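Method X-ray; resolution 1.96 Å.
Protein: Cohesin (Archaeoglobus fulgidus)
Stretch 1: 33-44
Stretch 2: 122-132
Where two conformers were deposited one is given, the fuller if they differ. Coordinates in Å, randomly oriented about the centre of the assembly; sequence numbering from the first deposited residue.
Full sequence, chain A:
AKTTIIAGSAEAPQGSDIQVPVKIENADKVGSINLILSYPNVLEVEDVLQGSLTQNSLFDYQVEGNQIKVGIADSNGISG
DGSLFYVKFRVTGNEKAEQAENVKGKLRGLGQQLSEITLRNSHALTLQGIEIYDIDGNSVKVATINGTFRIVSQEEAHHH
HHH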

# COMPACT_ATOMS: atom_id res chain seq x y z
N ILE A 33 17.83 -2.45 -5.42
CA ILE A 33 18.54 -2.70 -4.18
C ILE A 33 20.02 -2.77 -4.52
O ILE A 33 20.40 -3.49 -5.44
CB ILE A 33 18.16 -4.07 -3.60
CG1 ILE A 33 16.66 -4.15 -3.30
CG2 ILE A 33 19.00 -4.39 -2.36
CD1 ILE A 33 16.22 -5.51 -2.82
N ASN A 34 20.84 -2.00 -3.80
CA ASN A 34 22.27 -2.24 -3.82
C ASN A 34 22.70 -2.46 -2.41
O ASN A 34 22.28 -1.74 -1.51
CB ASN A 34 23.04 -1.07 -4.42
CG ASN A 34 22.97 -1.05 -5.92
OD1 ASN A 34 23.92 -1.40 -6.61
ND2 ASN A 34 21.80 -0.68 -6.44
N LEU A 35 23.54 -3.47 -2.20
CA LEU A 35 24.04 -3.73 -0.86
C LEU A 35 25.39 -4.41 -0.92
O LEU A 35 25.84 -4.82 -2.00
CB LEU A 35 23.05 -4.58 -0.06
CG LEU A 35 22.66 -5.96 -0.61
CD1 LEU A 35 23.76 -7.00 -0.33
CD2 LEU A 35 21.35 -6.41 0.03
N ILE A 36 26.04 -4.48 0.24
CA ILE A 36 27.30 -5.16 0.41
C ILE A 36 27.12 -6.20 1.51
O ILE A 36 26.62 -5.87 2.59
CB ILE A 36 28.40 -4.19 0.83
CG1 ILE A 36 28.65 -3.16 -0.28
CG2 ILE A 36 29.68 -4.93 1.13
CD1 ILE A 36 29.65 -2.10 0.11
N LEU A 37 27.48 -7.44 1.22
CA LEU A 37 27.54 -8.49 2.24
C LEU A 37 28.99 -8.78 2.55
O LEU A 37 29.73 -9.21 1.67
CB LEU A 37 26.88 -9.77 1.74
CG LEU A 37 26.97 -10.96 2.71
CD1 LEU A 37 26.07 -10.72 3.91
CD2 LEU A 37 26.57 -12.25 2.01
N SER A 38 29.41 -8.53 3.78
CA SER A 38 30.78 -8.85 4.16
C SER A 38 30.79 -10.23 4.79
O SER A 38 29.84 -10.61 5.47
CB SER A 38 31.34 -7.82 5.14
OG SER A 38 31.48 -6.55 4.52
N TYR A 39 31.85 -10.99 4.55
CA TYR A 39 31.95 -12.34 5.09
C TYR A 39 33.33 -12.61 5.70
O TYR A 39 34.31 -11.97 5.33
CB TYR A 39 31.64 -13.35 3.98
CG TYR A 39 32.56 -13.24 2.79
CD1 TYR A 39 33.69 -14.03 2.69
CD2 TYR A 39 32.29 -12.34 1.77
CE1 TYR A 39 34.54 -13.94 1.59
CE2 TYR A 39 33.14 -12.23 0.67
CZ TYR A 39 34.26 -13.04 0.59
OH TYR A 39 35.10 -12.95 -0.50
N PRO A 40 33.40 -13.57 6.64
CA PRO A 40 34.65 -13.87 7.35
C PRO A 40 35.72 -14.57 6.50
O PRO A 40 35.40 -15.18 5.48
CB PRO A 40 34.20 -14.79 8.48
CG PRO A 40 32.91 -15.40 7.99
CD PRO A 40 32.26 -14.35 7.15
N ASN A 41 36.97 -14.48 6.96
CA ASN A 41 38.11 -15.12 6.29
C ASN A 41 37.99 -16.63 6.18
O ASN A 41 38.60 -17.24 5.31
CB ASN A 41 39.42 -14.80 7.02
CG ASN A 41 39.91 -13.40 6.73
OD1 ASN A 41 39.69 -12.87 5.65
ND2 ASN A 41 40.60 -12.80 7.70
N VAL A 42 37.23 -17.24 7.08
CA VAL A 42 37.05 -18.68 7.07
C VAL A 42 36.15 -19.14 5.93
O VAL A 42 36.03 -20.34 5.67
CB VAL A 42 36.50 -19.21 8.40
CG1 VAL A 42 37.53 -19.05 9.50
CG2 VAL A 42 35.20 -18.51 8.77
N LEU A 43 35.51 -18.19 5.26
CA LEU A 43 34.65 -18.51 4.12
C LEU A 43 35.25 -18.04 2.79
O LEU A 43 35.96 -17.05 2.72
CB LEU A 43 33.25 -17.92 4.31
CG LEU A 43 32.44 -18.46 5.48
CD1 LEU A 43 31.02 -17.88 5.45
CD2 LEU A 43 32.37 -19.98 5.46
N GLU A 44 34.93 -18.78 1.74
CA GLU A 44 35.36 -18.43 0.41
C GLU A 44 34.18 -18.55 -0.54
O GLU A 44 33.49 -19.57 -0.54
CB GLU A 44 36.48 -19.37 -0.05
CG GLU A 44 36.61 -19.47 -1.54
CD GLU A 44 37.83 -20.26 -1.94
OE1 GLU A 44 38.72 -20.41 -1.07
OE2 GLU A 44 37.88 -20.72 -3.09
N SER A 122 32.29 -17.34 16.77
CA SER A 122 31.41 -17.10 15.64
C SER A 122 31.91 -15.96 14.75
O SER A 122 32.77 -15.19 15.15
CB SER A 122 29.99 -16.82 16.13
OG SER A 122 29.97 -15.75 17.06
N HIS A 123 31.35 -15.87 13.55
CA HIS A 123 31.73 -14.85 12.58
C HIS A 123 30.49 -14.16 12.02
O HIS A 123 29.44 -14.78 11.91
CB HIS A 123 32.53 -15.46 11.43
CG HIS A 123 33.74 -16.21 11.87
ND1 HIS A 123 34.98 -15.61 11.97
CD2 HIS A 123 33.91 -17.50 12.22
CE1 HIS A 123 35.87 -16.51 12.37
NE2 HIS A 123 35.24 -17.67 12.53
N ALA A 124 30.63 -12.90 11.65
CA ALA A 124 29.50 -12.11 11.17
C ALA A 124 29.39 -12.19 9.67
O ALA A 124 30.41 -12.18 8.98
CB ALA A 124 29.65 -10.65 11.60
N LEU A 125 28.16 -12.31 9.18
CA LEU A 125 27.87 -12.07 7.77
C LEU A 125 27.13 -10.76 7.80
O LEU A 125 25.94 -10.73 8.14
CB LEU A 125 26.99 -13.18 7.20
CG LEU A 125 27.74 -14.52 7.12
CD1 LEU A 125 26.77 -15.70 7.07
CD2 LEU A 125 28.66 -14.53 5.91
N THR A 126 27.83 -9.67 7.47
CA THR A 126 27.29 -8.33 7.68
C THR A 126 26.71 -7.70 6.42
O THR A 126 27.27 -7.82 5.34
CB THR A 126 28.36 -7.38 8.26
OG1 THR A 126 29.32 -7.07 7.25
CG2 THR A 126 29.05 -8.01 9.45
N LEU A 127 25.58 -7.03 6.59
CA LEU A 127 24.95 -6.28 5.50
C LEU A 127 25.21 -4.80 5.73
O LEU A 127 24.93 -4.27 6.80
CB LEU A 127 23.43 -6.52 5.54
CG LEU A 127 23.01 -7.92 5.12
CD1 LEU A 127 21.58 -8.17 5.53
CD2 LEU A 127 23.18 -8.11 3.59
N GLN A 128 25.74 -4.12 4.72
CA GLN A 128 25.90 -2.68 4.85
C GLN A 128 25.90 -2.00 3.50
O GLN A 128 25.71 -2.65 2.47
CB GLN A 128 27.17 -2.33 5.63
CG GLN A 128 28.45 -2.79 4.95
CD GLN A 128 28.88 -4.17 5.40
OE1 GLN A 128 28.63 -4.57 6.53
NE2 GLN A 128 29.53 -4.90 4.51
N GLY A 129 26.10 -0.69 3.53
CA GLY A 129 26.08 0.10 2.31
C GLY A 129 24.77 -0.01 1.56
O GLY A 129 24.73 0.05 0.33
N ILE A 130 23.67 -0.17 2.29
CA ILE A 130 22.39 -0.44 1.60
C ILE A 130 21.83 0.80 0.90
O ILE A 130 21.82 1.90 1.46
CB ILE A 130 21.37 -1.03 2.59
CG1 ILE A 130 21.79 -2.45 2.96
CG2 ILE A 130 19.98 -1.03 1.99
CD1 ILE A 130 21.21 -2.89 4.22
N GLU A 131 21.38 0.62 -0.34
CA GLU A 131 20.68 1.67 -1.06
C GLU A 131 19.43 1.03 -1.65
O GLU A 131 19.53 0.13 -2.47
CB GLU A 131 21.57 2.24 -2.15
CG GLU A 131 22.94 2.66 -1.63
CD GLU A 131 23.86 3.17 -2.73
OE1 GLU A 131 23.64 2.81 -3.91
OE2 GLU A 131 24.81 3.92 -2.43
N ILE A 132 18.25 1.46 -1.22
CA ILE A 132 17.06 0.77 -1.67
C ILE A 132 15.96 1.76 -2.01
O ILE A 132 15.75 2.73 -1.27
CB ILE A 132 16.63 -0.27 -0.61
CG1 ILE A 132 15.30 -0.93 -0.97
CG2 ILE A 132 16.55 0.39 0.75
CD1 ILE A 132 14.97 -2.10 -0.08
O HOH W 1 19.44 0.72 -5.27
O HOH W 2 37.18 -13.93 10.28

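What fills the apolar centre? Leu-37 and Leu-127, a non-hydrogen-bonded antiparallel pair, share one face of the sheet, and Leu-37 CD1 lies 3.9 Å from Leu-127 CD2. Leu-125 extends this cluster: its CD2 sits 3.7 Å from Tyr-39 CB, 3.8 Å from Pro-40 CD and 4.1 Å from Leu-43 CD1, so one methyl packs against three residues around the turn that follows the strand.

What holds the backbones together? Reciprocal N-H to O bonds join Asn-34 with Glu-131, Ile-36 with Gln-128, and Ser-38 with Thr-126. The shortest is Ser-38 N to Thr-126 O, 2.7 Å. Between the first two pairs the register slips by one residue, a beta bulge, where Gly-129 turns the corner with positive phi. An ideal CB there would lie only 3.3 Å from Ile-36 CD1.

How does the turn meet His-123? Val-42 CG2 stands over one face of the imidazole, 3.9 Å from its centroid, a CH-pi contact, while Pro-40 CB approaches His-123 CB at 3.5 Å.

What marks the polar edge? On the face carrying Ser-38 and Thr-126, Gln-128 NE2 gives a weak bond to Ser-38 OG at 2.6 Å, its angle poor, while Thr-126 OG1 donates to Gln-128 OE1 at 2.7 Å. Farther along, a water links Asn-34 ND2 to Glu-131 O.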